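Local coordinates for protein beta-lactamase (Escherichia coli, PDB 6PQ9) that probably hydrolyses beta-lactam antibiotics to substituted beta-amino acids, as a class A beta-lactamase conferring resistance, at residues K23-L28 and W293-K298; S120-L125 and Y206-N211; L76-K81 and D138-F143. The protein carries 1 engineered substitution. All coordinates share one frame; numbering follows the deposited sequence. Where two conformers were deposited one is given.

Interaction 1: K23-L28 and W293-K298. With ASP (aspartic acid), chain B.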
ATOM      1  N   LYS A  23     -10.887 -27.234  12.436  1.00 89.65           N
ATOM      2  CA  LYS A  23     -10.231 -25.943  12.629  1.00103.17           C
ATOM      3  C   LYS A  23     -11.124 -24.822  12.054  1.00104.89           C
ATOM      4  O   LYS A  23     -12.035 -25.081  11.250  1.00 96.19           O
ATOM      5  CB  LYS A  23      -8.839 -25.948  11.973  1.00 94.05           C
ATOM      6  CG  LYS A  23      -7.697 -25.347  12.798  1.00 89.56           C
ATOM      7  CD  LYS A  23      -7.760 -23.834  12.899  1.00 87.68           C
ATOM      8  CE  LYS A  23      -6.920 -23.338  14.065  1.00 85.88           C
ATOM      9  NZ  LYS A  23      -7.182 -21.905  14.370  1.00 91.09           N
ATOM     10  N   GLY A  24     -10.874 -23.585  12.483  1.00 93.74           N
ATOM     11  CA  GLY A  24     -11.643 -22.451  12.011  1.00 84.67           C
ATOM     12  C   GLY A  24     -11.022 -21.759  10.813  1.00 81.45           C
ATOM     13  O   GLY A  24     -11.738 -21.175   9.992  1.00 76.75           O
ATOM     14  N   THR A  25      -9.690 -21.829  10.695  1.00 82.60           N
ATOM     15  CA  THR A  25      -9.003 -21.132   9.609  1.00 79.09           C
ATOM     16  C   THR A  25      -9.405 -21.684   8.247  1.00 76.94           C
ATOM     17  O   THR A  25      -9.554 -20.925   7.284  1.00 71.28           O
ATOM     18  CB  THR A  25      -7.485 -21.217   9.793  1.00 76.28           C
ATOM     19  OG1 THR A  25      -7.153 -20.954  11.163  1.00 80.54           O
ATOM     20  CG2 THR A  25      -6.777 -20.196   8.902  1.00 66.43           C
ATOM     21  N   ASP A  26      -9.593 -23.003   8.148  1.00 83.36           N
ATOM     22  CA  ASP A  26     -10.002 -23.598   6.878  1.00 77.54           C
ATOM     23  C   ASP A  26     -11.415 -23.173   6.497  1.00 73.52           C
ATOM     24  O   ASP A  26     -11.717 -22.998   5.308  1.00 71.68           O
ATOM     25  CB  ASP A  26      -9.906 -25.122   6.957  1.00 90.34           C
ATOM     26  CG  ASP A  26     -10.467 -25.669   8.260  1.00101.68           C
ATOM     27  OD1 ASP A  26     -10.056 -25.160   9.324  1.00 99.60           O
ATOM     28  OD2 ASP A  26     -11.317 -26.593   8.223  1.00 99.88           O
ATOM     29  N   SER A  27     -12.299 -23.007   7.483  1.00 73.39           N
ATOM     30  CA  SER A  27     -13.649 -22.553   7.170  1.00 67.98           C
ATOM     31  C   SER A  27     -13.648 -21.096   6.726  1.00 64.45           C
ATOM     32  O   SER A  27     -14.443 -20.704   5.863  1.00 61.67           O
ATOM     33  CB  SER A  27     -14.568 -22.746   8.374  1.00 70.69           C
ATOM     34  OG  SER A  27     -15.896 -22.339   8.065  1.00 66.17           O
ATOM     35  N   LEU A  28     -12.766 -20.277   7.305  1.00 64.66           N
ATOM     36  CA  LEU A  28     -12.641 -18.892   6.861  1.00 59.66           C
ATOM     37  C   LEU A  28     -12.140 -18.835   5.421  1.00 56.15           C
ATOM     38  O   LEU A  28     -12.724 -18.146   4.576  1.00 58.36           O
ATOM     39  CB  LEU A  28     -11.715 -18.116   7.802  1.00 54.57           C
ATOM     40  CG  LEU A  28     -11.422 -16.640   7.508  1.00 45.24           C
ATOM     41  CD1 LEU A  28     -12.681 -15.795   7.563  1.00 48.97           C
ATOM     42  CD2 LEU A  28     -10.386 -16.093   8.468  1.00 52.35           C
ATOM     43  N   TRP A 293     -12.117 -10.117  10.111  1.00 46.17           N
ATOM     44  CA  TRP A 293     -12.379  -9.425  11.367  1.00 46.63           C
ATOM     45  C   TRP A 293     -13.321 -10.239  12.253  1.00 49.46           C
ATOM     46  O   TRP A 293     -13.045 -10.463  13.438  1.00 47.17           O
ATOM     47  CB  TRP A 293     -12.952  -8.039  11.051  1.00 45.08           C
ATOM     48  CG  TRP A 293     -13.551  -7.300  12.194  1.00 44.10           C
ATOM     49  CD1 TRP A 293     -14.822  -7.412  12.670  1.00 43.39           C
ATOM     50  CD2 TRP A 293     -12.905  -6.300  12.996  1.00 43.24           C
ATOM     51  NE1 TRP A 293     -15.008  -6.549  13.732  1.00 39.31           N
ATOM     52  CE2 TRP A 293     -13.845  -5.855  13.947  1.00 38.25           C
ATOM     53  CE3 TRP A 293     -11.623  -5.739  13.000  1.00 39.97           C
ATOM     54  CZ2 TRP A 293     -13.541  -4.877  14.896  1.00 38.53           C
ATOM     55  CZ3 TRP A 293     -11.323  -4.768  13.936  1.00 38.17           C
ATOM     56  CH2 TRP A 293     -12.275  -4.350  14.875  1.00 42.28           C
ATOM     57  N   ASP A 294     -14.434 -10.707  11.675  1.00 45.95           N
ATOM     58  CA  ASP A 294     -15.423 -11.482  12.417  1.00 44.79           C
ATOM     59  C   ASP A 294     -14.808 -12.736  13.022  1.00 48.97           C
ATOM     60  O   ASP A 294     -15.026 -13.044  14.199  1.00 47.76           O
ATOM     61  CB  ASP A 294     -16.571 -11.867  11.491  1.00 47.91           C
ATOM     62  CG  ASP A 294     -17.516 -10.731  11.237  1.00 48.49           C
ATOM     63  OD1 ASP A 294     -17.346  -9.661  11.861  1.00 52.20           O
ATOM     64  OD2 ASP A 294     -18.440 -10.917  10.413  1.00 55.26           O
ATOM     65  N   TYR A 295     -14.044 -13.481  12.222  1.00 46.77           N
ATOM     66  CA  TYR A 295     -13.428 -14.707  12.713  1.00 49.93           C
ATOM     67  C   TYR A 295     -12.499 -14.428  13.894  1.00 51.98           C
ATOM     68  O   TYR A 295     -12.528 -15.146  14.900  1.00 54.49           O
ATOM     69  CB  TYR A 295     -12.674 -15.402  11.577  1.00 47.81           C
ATOM     70  CG  TYR A 295     -11.835 -16.569  12.039  1.00 51.84           C
ATOM     71  CD1 TYR A 295     -12.407 -17.822  12.269  1.00 60.83           C
ATOM     72  CD2 TYR A 295     -10.478 -16.423  12.263  1.00 52.31           C
ATOM     73  CE1 TYR A 295     -11.635 -18.893  12.699  1.00 57.06           C
ATOM     74  CE2 TYR A 295      -9.706 -17.480  12.696  1.00 60.94           C
ATOM     75  CZ  TYR A 295     -10.283 -18.714  12.915  1.00 67.61           C
ATOM     76  OH  TYR A 295      -9.484 -19.758  13.341  1.00 73.71           O
ATOM     77  N   LEU A 296     -11.660 -13.389  13.791  1.00 51.89           N
ATOM     78  CA  LEU A 296     -10.683 -13.114  14.845  1.00 49.79           C
ATOM     79  C   LEU A 296     -11.325 -12.487  16.080  1.00 51.34           C
ATOM     80  O   LEU A 296     -10.825 -12.663  17.197  1.00 54.96           O
ATOM     81  CB  LEU A 296      -9.571 -12.212  14.314  1.00 38.83           C
ATOM     82  CG  LEU A 296      -8.701 -12.746  13.166  1.00 48.94           C
ATOM     83  CD1 LEU A 296      -7.759 -11.655  12.619  1.00 36.68           C
ATOM     84  CD2 LEU A 296      -7.907 -13.967  13.590  1.00 44.65           C
ATOM     85  N   VAL A 297     -12.425 -11.753  15.903  1.00 48.32           N
ATOM     86  CA  VAL A 297     -13.164 -11.259  17.057  1.00 50.04           C
ATOM     87  C   VAL A 297     -13.742 -12.427  17.848  1.00 56.70           C
ATOM     88  O   VAL A 297     -13.662 -12.457  19.081  1.00 60.57           O
ATOM     89  CB  VAL A 297     -14.258 -10.274  16.605  1.00 50.43           C
ATOM     90  CG1 VAL A 297     -15.293 -10.081  17.700  1.00 46.41           C
ATOM     91  CG2 VAL A 297     -13.649  -8.931  16.197  1.00 43.27           C
ATOM     92  N   LYS A 298     -14.299 -13.419  17.151  1.00 58.10           N
ATOM     93  CA  LYS A 298     -14.938 -14.585  17.774  1.00 64.36           C
ATOM     94  C   LYS A 298     -13.939 -15.514  18.495  1.00 67.64           C
ATOM     95  O   LYS A 298     -14.300 -16.196  19.457  1.00 73.54           O
ATOM     96  CB  LYS A 298     -15.726 -15.372  16.715  1.00 55.97           C
ATOM     97  CG  LYS A 298     -16.476 -16.598  17.236  1.00 67.04           C
ATOM     98  CD  LYS A 298     -17.931 -16.648  16.750  1.00 74.09           C
ATOM     99  CE  LYS A 298     -18.024 -16.937  15.254  1.00 78.20           C
ATOM    100  NZ  LYS A 298     -19.403 -17.337  14.826  1.00 82.61           N
TER
HETATM  101  N   ASP B 301     -10.920 -15.042  19.257  1.00 67.96           N
HETATM  102  CA  ASP B 301      -9.757 -15.881  19.524  1.00 85.20           C
HETATM  103  C   ASP B 301      -8.464 -15.240  18.993  1.00 85.18           C
HETATM  104  O   ASP B 301      -7.384 -15.390  19.576  1.00 79.88           O
HETATM  105  CB  ASP B 301      -9.956 -17.274  18.909  1.00 88.59           C
HETATM  106  CG  ASP B 301      -9.908 -17.259  17.377  1.00 87.45           C
HETATM  107  OD1 ASP B 301     -10.960 -17.010  16.744  1.00 74.43           O
HETATM  108  OD2 ASP B 301      -8.817 -17.507  16.806  1.00 86.18           O

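Interaction 2: S120-L125 and Y206-N211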
ATOM      1  N   SER A 120       9.955  20.309   2.652  1.00 34.46           N
ATOM      2  CA  SER A 120      10.526  19.372   3.596  1.00 34.90           C
ATOM      3  C   SER A 120      10.171  17.947   3.190  1.00 37.63           C
ATOM      4  O   SER A 120       9.117  17.683   2.598  1.00 36.14           O
ATOM      5  CB  SER A 120      10.028  19.669   5.008  1.00 34.07           C
ATOM      6  OG  SER A 120       8.703  19.205   5.190  1.00 37.50           O
ATOM      7  N   ILE A 121      11.071  17.020   3.500  1.00 38.04           N
ATOM      8  CA  ILE A 121      10.791  15.616   3.218  1.00 36.99           C
ATOM      9  C   ILE A 121       9.509  15.185   3.928  1.00 38.50           C
ATOM     10  O   ILE A 121       8.691  14.431   3.380  1.00 30.75           O
ATOM     11  CB  ILE A 121      12.012  14.769   3.609  1.00 37.53           C
ATOM     12  CG1 ILE A 121      13.192  15.185   2.708  1.00 32.56           C
ATOM     13  CG2 ILE A 121      11.696  13.281   3.492  1.00 35.53           C
ATOM     14  CD1 ILE A 121      14.555  14.670   3.150  1.00 34.22           C
ATOM     15  N   SER A 122       9.296  15.706   5.138  1.00 34.76           N
ATOM     16  CA  SER A 122       8.054  15.502   5.870  1.00 33.39           C
ATOM     17  C   SER A 122       6.826  15.815   5.011  1.00 38.53           C
ATOM     18  O   SER A 122       5.910  14.989   4.890  1.00 35.91           O
ATOM     19  CB  SER A 122       8.075  16.372   7.124  1.00 37.90           C
ATOM     20  OG  SER A 122       7.036  16.014   8.012  1.00 44.69           O
ATOM     21  N   GLU A 123       6.794  16.998   4.389  1.00 33.25           N
ATOM     22  CA  GLU A 123       5.617  17.373   3.614  1.00 35.17           C
ATOM     23  C   GLU A 123       5.471  16.514   2.354  1.00 36.95           C
ATOM     24  O   GLU A 123       4.349  16.163   1.966  1.00 39.39           O
ATOM     25  CB  GLU A 123       5.654  18.860   3.252  1.00 35.73           C
ATOM     26  CG  GLU A 123       4.389  19.300   2.495  1.00 37.83           C
ATOM     27  CD  GLU A 123       4.448  20.728   1.962  1.00 42.63           C
ATOM     28  OE1 GLU A 123       5.287  21.520   2.437  1.00 40.90           O
ATOM     29  OE2 GLU A 123       3.630  21.061   1.076  1.00 46.09           O
ATOM     30  N   ILE A 124       6.584  16.165   1.702  1.00 38.15           N
ATOM     31  CA  ILE A 124       6.512  15.300   0.525  1.00 37.10           C
ATOM     32  C   ILE A 124       6.051  13.897   0.914  1.00 34.77           C
ATOM     33  O   ILE A 124       5.280  13.260   0.185  1.00 35.14           O
ATOM     34  CB  ILE A 124       7.869  15.260  -0.201  1.00 40.10           C
ATOM     35  CG1 ILE A 124       8.337  16.676  -0.552  1.00 34.23           C
ATOM     36  CG2 ILE A 124       7.776  14.391  -1.453  1.00 31.13           C
ATOM     37  CD1 ILE A 124       9.829  16.795  -0.756  1.00 37.82           C
ATOM     38  N   LEU A 125       6.523  13.392   2.059  1.00 34.95           N
ATOM     39  CA  LEU A 125       6.120  12.070   2.524  1.00 34.02           C
ATOM     40  C   LEU A 125       4.643  12.032   2.887  1.00 35.11           C
ATOM     41  O   LEU A 125       3.953  11.046   2.611  1.00 34.01           O
ATOM     42  CB  LEU A 125       6.952  11.673   3.741  1.00 35.19           C
ATOM     43  CG  LEU A 125       8.198  10.835   3.504  1.00 42.14           C
ATOM     44  CD1 LEU A 125       8.911  10.686   4.831  1.00 41.23           C
ATOM     45  CD2 LEU A 125       7.804   9.491   2.915  1.00 28.99           C
ATOM     46  N   TYR A 206       9.225   5.445  12.603  1.00 41.39           N
ATOM     47  CA  TYR A 206       8.084   4.546  12.748  1.00 43.10           C
ATOM     48  C   TYR A 206       6.828   5.302  13.181  1.00 43.04           C
ATOM     49  O   TYR A 206       5.749   5.113  12.608  1.00 36.09           O
ATOM     50  CB  TYR A 206       8.431   3.441  13.755  1.00 43.94           C
ATOM     51  CG  TYR A 206       7.246   2.623  14.240  1.00 37.07           C
ATOM     52  CD1 TYR A 206       6.746   1.560  13.489  1.00 45.46           C
ATOM     53  CD2 TYR A 206       6.636   2.905  15.457  1.00 42.20           C
ATOM     54  CE1 TYR A 206       5.650   0.802  13.938  1.00 41.77           C
ATOM     55  CE2 TYR A 206       5.555   2.164  15.913  1.00 41.57           C
ATOM     56  CZ  TYR A 206       5.059   1.118  15.152  1.00 43.02           C
ATOM     57  OH  TYR A 206       3.984   0.394  15.624  1.00 46.62           O
ATOM     58  N   ASP A 207       6.952   6.155  14.208  1.00 42.44           N
ATOM     59  CA  ASP A 207       5.812   6.936  14.686  1.00 39.52           C
ATOM     60  C   ASP A 207       5.242   7.831  13.585  1.00 41.07           C
ATOM     61  O   ASP A 207       4.017   7.941  13.429  1.00 39.30           O
ATOM     62  CB  ASP A 207       6.221   7.779  15.896  1.00 42.63           C
ATOM     63  CG  ASP A 207       6.295   6.958  17.200  1.00 51.64           C
ATOM     64  OD1 ASP A 207       5.697   5.863  17.284  1.00 44.45           O
ATOM     65  OD2 ASP A 207       6.953   7.421  18.151  1.00 52.15           O
ATOM     66  N   TYR A 208       6.116   8.472  12.810  1.00 39.41           N
ATOM     67  CA  TYR A 208       5.659   9.334  11.731  1.00 32.41           C
ATOM     68  C   TYR A 208       4.918   8.540  10.660  1.00 32.41           C
ATOM     69  O   TYR A 208       3.775   8.854  10.320  1.00 38.10           O
ATOM     70  CB  TYR A 208       6.840  10.076  11.115  1.00 34.17           C
ATOM     71  CG  TYR A 208       6.395  10.918   9.961  1.00 37.33           C
ATOM     72  CD1 TYR A 208       5.754  12.132  10.176  1.00 41.93           C
ATOM     73  CD2 TYR A 208       6.565  10.485   8.648  1.00 42.95           C
ATOM     74  CE1 TYR A 208       5.323  12.905   9.118  1.00 39.26           C
ATOM     75  CE2 TYR A 208       6.128  11.251   7.581  1.00 38.87           C
ATOM     76  CZ  TYR A 208       5.512  12.458   7.823  1.00 39.22           C
ATOM     77  OH  TYR A 208       5.073  13.220   6.766  1.00 46.58           O
ATOM     78  N   LEU A 209       5.570   7.516  10.091  1.00 32.06           N
ATOM     79  CA  LEU A 209       4.937   6.747   9.023  1.00 36.15           C
ATOM     80  C   LEU A 209       3.611   6.134   9.480  1.00 34.56           C
ATOM     81  O   LEU A 209       2.613   6.182   8.754  1.00 32.42           O
ATOM     82  CB  LEU A 209       5.883   5.656   8.512  1.00 34.16           C
ATOM     83  CG  LEU A 209       5.348   4.845   7.314  1.00 34.38           C
ATOM     84  CD1 LEU A 209       4.846   5.775   6.214  1.00 31.75           C
ATOM     85  CD2 LEU A 209       6.397   3.896   6.751  1.00 35.11           C
ATOM     86  N   LEU A 210       3.583   5.553  10.677  1.00 32.90           N
ATOM     87  CA  LEU A 210       2.339   4.984  11.196  1.00 39.80           C
ATOM     88  C   LEU A 210       1.217   6.028  11.244  1.00 40.55           C
ATOM     89  O   LEU A 210       0.086   5.762  10.811  1.00 37.90           O
ATOM     90  CB  LEU A 210       2.584   4.384  12.584  1.00 38.24           C
ATOM     91  CG  LEU A 210       1.403   3.691  13.263  1.00 40.63           C
ATOM     92  CD1 LEU A 210       0.754   2.695  12.315  1.00 38.89           C
ATOM     93  CD2 LEU A 210       1.890   2.993  14.523  1.00 42.64           C
ATOM     94  N   ASN A 211       1.516   7.229  11.759  1.00 37.81           N
ATOM     95  CA  ASN A 211       0.496   8.277  11.832  1.00 36.40           C
ATOM     96  C   ASN A 211      -0.015   8.679  10.449  1.00 35.87           C
ATOM     97  O   ASN A 211      -1.224   8.865  10.263  1.00 33.46           O
ATOM     98  CB  ASN A 211       1.040   9.507  12.565  1.00 33.27           C
ATOM     99  CG  ASN A 211      -0.072  10.369  13.116  1.00 38.24           C
ATOM    100  OD1 ASN A 211      -1.070   9.851  13.634  1.00 39.77           O
ATOM    101  ND2 ASN A 211       0.070  11.685  12.986  1.00 36.93           N
TER

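Interaction 3: L76-K81 and D138-F143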
ATOM      1  N   LEU A  76       9.189   3.417   3.617  1.00 33.77           N
ATOM      2  CA  LEU A  76      10.206   2.681   4.375  1.00 35.31           C
ATOM      3  C   LEU A  76      11.614   3.030   3.904  1.00 35.99           C
ATOM      4  O   LEU A  76      12.498   3.332   4.711  1.00 40.28           O
ATOM      5  CB  LEU A  76       9.986   1.171   4.240  1.00 30.09           C
ATOM      6  CG  LEU A  76       8.694   0.587   4.810  1.00 34.02           C
ATOM      7  CD1 LEU A  76       8.644  -0.900   4.551  1.00 33.21           C
ATOM      8  CD2 LEU A  76       8.527   0.903   6.294  1.00 35.02           C
ATOM      9  N   ALA A  77      11.836   3.002   2.591  1.00 33.85           N
ATOM     10  CA  ALA A  77      13.179   3.236   2.083  1.00 34.87           C
ATOM     11  C   ALA A  77      13.657   4.649   2.400  1.00 39.26           C
ATOM     12  O   ALA A  77      14.830   4.844   2.749  1.00 40.48           O
ATOM     13  CB  ALA A  77      13.232   2.965   0.581  1.00 32.35           C
ATOM     14  N   VAL A  78      12.769   5.650   2.294  1.00 37.50           N
ATOM     15  CA  VAL A  78      13.151   7.037   2.568  0.91 35.71           C
ATOM     16  C   VAL A  78      13.499   7.211   4.043  1.00 39.93           C
ATOM     17  O   VAL A  78      14.518   7.817   4.404  1.00 38.48           O
ATOM     18  CB  VAL A  78      12.022   8.002   2.155  0.91 37.04           C
ATOM     19  CG1 VAL A  78      12.317   9.452   2.651  0.91 31.98           C
ATOM     20  CG2 VAL A  78      11.775   7.963   0.646  0.91 34.30           C
ATOM     21  N   LEU A  79      12.640   6.689   4.924  1.00 36.58           N
ATOM     22  CA  LEU A  79      12.860   6.878   6.351  1.00 42.16           C
ATOM     23  C   LEU A  79      14.098   6.128   6.807  1.00 39.71           C
ATOM     24  O   LEU A  79      14.877   6.639   7.620  1.00 39.32           O
ATOM     25  CB  LEU A  79      11.624   6.434   7.131  1.00 43.81           C
ATOM     26  CG  LEU A  79      10.447   7.380   6.864  1.00 42.35           C
ATOM     27  CD1 LEU A  79       9.116   6.819   7.377  1.00 31.63           C
ATOM     28  CD2 LEU A  79      10.755   8.760   7.454  1.00 38.59           C
ATOM     29  N   ASP A  80      14.311   4.929   6.264  1.00 42.66           N
ATOM     30  CA  ASP A  80      15.510   4.166   6.585  1.00 42.89           C
ATOM     31  C   ASP A  80      16.767   4.955   6.243  1.00 39.44           C
ATOM     32  O   ASP A  80      17.696   5.053   7.055  1.00 42.44           O
ATOM     33  CB  ASP A  80      15.491   2.833   5.844  1.00 41.70           C
ATOM     34  CG  ASP A  80      16.682   1.969   6.191  1.00 49.49           C
ATOM     35  OD1 ASP A  80      16.712   1.478   7.340  1.00 49.95           O
ATOM     36  OD2 ASP A  80      17.584   1.801   5.329  1.00 48.67           O
ATOM     37  N   LYS A  81      16.802   5.532   5.044  1.00 37.08           N
ATOM     38  CA  LYS A  81      17.897   6.413   4.653  1.00 38.17           C
ATOM     39  C   LYS A  81      18.048   7.587   5.617  1.00 41.66           C
ATOM     40  O   LYS A  81      19.167   7.931   5.999  1.00 41.43           O
ATOM     41  CB  LYS A  81      17.656   6.901   3.231  1.00 33.55           C
ATOM     42  CG  LYS A  81      18.516   8.055   2.761  1.00 33.47           C
ATOM     43  CD  LYS A  81      18.383   8.147   1.249  1.00 40.58           C
ATOM     44  CE  LYS A  81      19.032   9.370   0.679  1.00 42.20           C
ATOM     45  NZ  LYS A  81      20.479   9.392   0.963  1.00 50.71           N
ATOM     46  N   ASP A 138       7.598  10.126  -7.116  1.00 36.83           N
ATOM     47  CA  ASP A 138       8.778  10.120  -7.974  1.00 31.97           C
ATOM     48  C   ASP A 138       9.886  11.006  -7.425  1.00 36.18           C
ATOM     49  O   ASP A 138      11.068  10.677  -7.576  1.00 36.20           O
ATOM     50  CB  ASP A 138       8.388  10.547  -9.383  1.00 36.51           C
ATOM     51  CG  ASP A 138       7.572   9.487 -10.094  1.00 39.08           C
ATOM     52  OD1 ASP A 138       7.357   8.400  -9.506  1.00 39.05           O
ATOM     53  OD2 ASP A 138       7.144   9.733 -11.235  1.00 44.18           O
ATOM     54  N   ILE A 139       9.529  12.123  -6.788  1.00 35.13           N
ATOM     55  CA  ILE A 139      10.514  12.923  -6.066  1.00 34.04           C
ATOM     56  C   ILE A 139      11.268  12.059  -5.055  1.00 34.47           C
ATOM     57  O   ILE A 139      12.505  12.090  -4.979  1.00 33.33           O
ATOM     58  CB  ILE A 139       9.828  14.123  -5.386  1.00 36.03           C
ATOM     59  CG1 ILE A 139       9.373  15.143  -6.430  1.00 30.67           C
ATOM     60  CG2 ILE A 139      10.748  14.768  -4.349  1.00 28.59           C
ATOM     61  CD1 ILE A 139       8.264  16.039  -5.933  1.00 32.46           C
ATOM     62  N   LEU A 140      10.532  11.255  -4.276  1.00 33.59           N
ATOM     63  CA  LEU A 140      11.188  10.440  -3.258  1.00 32.85           C
ATOM     64  C   LEU A 140      11.983   9.289  -3.871  1.00 37.30           C
ATOM     65  O   LEU A 140      13.001   8.885  -3.300  1.00 38.24           O
ATOM     66  CB  LEU A 140      10.160   9.911  -2.254  1.00 34.39           C
ATOM     67  CG  LEU A 140       9.490  11.004  -1.411  1.00 34.81           C
ATOM     68  CD1 LEU A 140       8.372  10.418  -0.569  1.00 31.84           C
ATOM     69  CD2 LEU A 140      10.507  11.748  -0.538  1.00 29.22           C
ATOM     70  N   PHE A 141      11.535   8.729  -5.002  1.00 35.12           N
ATOM     71  CA  PHE A 141      12.333   7.700  -5.672  1.00 32.26           C
ATOM     72  C   PHE A 141      13.692   8.254  -6.049  1.00 38.80           C
ATOM     73  O   PHE A 141      14.722   7.603  -5.833  1.00 42.58           O
ATOM     74  CB  PHE A 141      11.630   7.178  -6.930  1.00 33.24           C
ATOM     75  CG  PHE A 141      10.841   5.905  -6.719  1.00 36.52           C
ATOM     76  CD1 PHE A 141      11.422   4.786  -6.123  1.00 34.34           C
ATOM     77  CD2 PHE A 141       9.513   5.827  -7.124  1.00 33.42           C
ATOM     78  CE1 PHE A 141      10.681   3.611  -5.927  1.00 33.78           C
ATOM     79  CE2 PHE A 141       8.774   4.667  -6.929  1.00 37.68           C
ATOM     80  CZ  PHE A 141       9.362   3.556  -6.332  1.00 35.00           C
ATOM     81  N   ARG A 142      13.702   9.462  -6.627  1.00 36.53           N
ATOM     82  CA  ARG A 142      14.951  10.149  -6.933  1.00 36.31           C
ATOM     83  C   ARG A 142      15.797  10.323  -5.684  1.00 34.29           C
ATOM     84  O   ARG A 142      17.021  10.137  -5.727  1.00 42.03           O
ATOM     85  CB  ARG A 142      14.656  11.509  -7.573  1.00 38.33           C
ATOM     86  CG  ARG A 142      14.362  11.434  -9.062  1.00 43.47           C
ATOM     87  CD  ARG A 142      13.485  12.575  -9.543  1.00 42.50           C
ATOM     88  NE  ARG A 142      14.264  13.748  -9.934  1.00 60.51           N
ATOM     89  CZ  ARG A 142      14.552  14.083 -11.198  1.00 76.16           C
ATOM     90  NH1 ARG A 142      15.263  15.188 -11.462  1.00 60.34           N
ATOM     91  NH2 ARG A 142      14.128  13.320 -12.205  1.00 71.53           N
ATOM     92  N   PHE A 143      15.157  10.652  -4.554  1.00 35.74           N
ATOM     93  CA  PHE A 143      15.895  10.906  -3.318  1.00 38.75           C
ATOM     94  C   PHE A 143      16.624   9.659  -2.833  1.00 37.93           C
ATOM     95  O   PHE A 143      17.750   9.752  -2.334  1.00 33.98           O
ATOM     96  CB  PHE A 143      14.956  11.442  -2.236  1.00 30.19           C
ATOM     97  CG  PHE A 143      15.644  11.737  -0.927  1.00 36.69           C
ATOM     98  CD1 PHE A 143      16.633  12.719  -0.847  1.00 41.21           C
ATOM     99  CD2 PHE A 143      15.309  11.039   0.225  1.00 36.55           C
ATOM    100  CE1 PHE A 143      17.278  13.000   0.363  1.00 37.65           C
ATOM    101  CE2 PHE A 143      15.952  11.317   1.449  1.00 38.15           C
ATOM    102  CZ  PHE A 143      16.943  12.303   1.509  1.00 32.09           C
TER

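Interaction 1: K23-L28 and W293-K298
Y295 reaches from the last turn of helix 278-297 across to G24 and L28, near the N-terminal end of helix 25-37. The close-packed part of the contact lies along its ring. CE1 of Y295 comes within 3.5 Å of the G24 carbonyl C; because G24 carries no side chain, the ring can lie right against the backbone there. Nearer the root of the ring, L28 CD2 meets Y295 CD2 at 3.8 Å, and L28 CD1 nestles close to the Y295 CB. Both side chains have CG anti to the backbone N (Y295 chi1 171°), which points them at each other. W293, turned away from helix 25-37, packs on L227, P228, T231 and P260. Toward the solvent the contact loosens. The exposed K23, bent at chi2, brings NZ back to the Y295 OH for a weak bond of 3.3 Å, and the same NZ makes a second weak bond to T25 OG1. A bound aspartic acid sits on this outer side: its OD1 lies above one face of the Y295 ring, offset toward the rim, while its N donates to L296 O at 3.1 Å. The contact thus joins the two ends of the modelled chain at the surface, as in other class A enzymes, whose first and last helices, here 25-37 and 278-297, pack side by side against the five-stranded sheet.

Interaction 2: S120-L125 and Y206-N211
Y208 of helix 203-214 reaches across to S122 and L125, which lie on the first turns of helix 121-130. That helix is opened by S120 at the N-cap: its OG accepts from E123 N at 3.0 Å, with an N-H...O angle of 157°. I121 sends its side chain away from Y208, onto F143 of helix 134-144. S122 provides the polar half of the contact. Its carbonyl O receives a weak hydrogen bond from Y208 OH at 2.7 Å, while its OG, anti to the backbone N (chi1 -168°), is brought beside the phenol, 3.7 Å from Y208 CE1. I89 touches both S122 and Y208 and so borders the same spot. E123 points away from the second helix and bonds through OE2 to Y112 OH; I124 likewise faces away and packs on L140. L125 supplies the apolar half. Its CB lies at the edge of the Y208 ring, near the ring plane and 4.0 Å from CE2, and its CD1 reaches the same CE2. L125 also packs on L79 of helix 70-85 and L140 of helix 134-144, within the all-helical domain of the class A fold. The two helices therefore meet through essentially one long side chain, with their nearest CA atoms still 8.5 Å apart (L125 and L209). The phenol works as a donor to a main-chain oxygen, and its carbon edge takes up dispersion contacts with leucine; the link is part polar and part apolar, and asks for no charge.

Interaction 3: L76-K81 and D138-F143
The 76-81 part of helix 70-85 and the 138-143 part of helix 134-144 run in broadly the same direction, their local axes 44° apart and 9.9 Å at closest approach, with V78 and L140 facing each other where the CA atoms are nearest, 7.0 Å. V78 sends its two methyls to different partners. CG2 meets CB of L140 at 3.8 Å, the two side chains crossing at about a right angle, whereas CG1, anti to the backbone N, reaches CD2 of F143 at 4.2 Å. V78 was modelled in two conformers, so these methyl contacts are less certain than the rest. The pair belongs to the all-helical domain of the class A beta-lactamase fold: helix 70-85 is its central helix, its first turn taking in the lysine end of the Ser-X-X-Lys motif, whose serine is an engineered glycine here, and helix 134-144 starts at the asparagine of the Ser-Asp-Asn motif. One turn beyond V78, K81 lays its aliphatic chain over the F143 ring. The chain is extended as far as CE, which hangs over one face, 3.8 Å from the ring centroid and 18° off the normal, a CH-pi contact displaced toward the CE2-CZ side of the rim. A bend at chi4 (61°) turns NZ farther off, in a cation-pi relation to the same face at 5.0 Å from the centroid. The ammonium has a stronger partner in E85, one turn on, in a salt bridge. CE of K81 also lies 3.3 Å from O of F143. L140 also packs on T128 of helix 121-130.

Overall arrangement
Interactions 2 and 3 are partly buried, with V78, L125 and L140 inside, and belong to one cluster in the all-helical domain, their centres 11 Å apart and their segments alternating along the chain; they touch where L125 and L209 of the former pack on L76, L79 and L140 of the latter. Interaction 1 lies on the surface, about 38 Å from interaction 3 between centres and across the middle of the chain from it, and it encloses both others in sequence. Tyrosines dominate interactions 1 and 2, the first taking a weak bond from a solvent-side lysine, the second giving one to a main-chain oxygen. Interaction 3 relies on aliphatic packing and a lysine over an aromatic face.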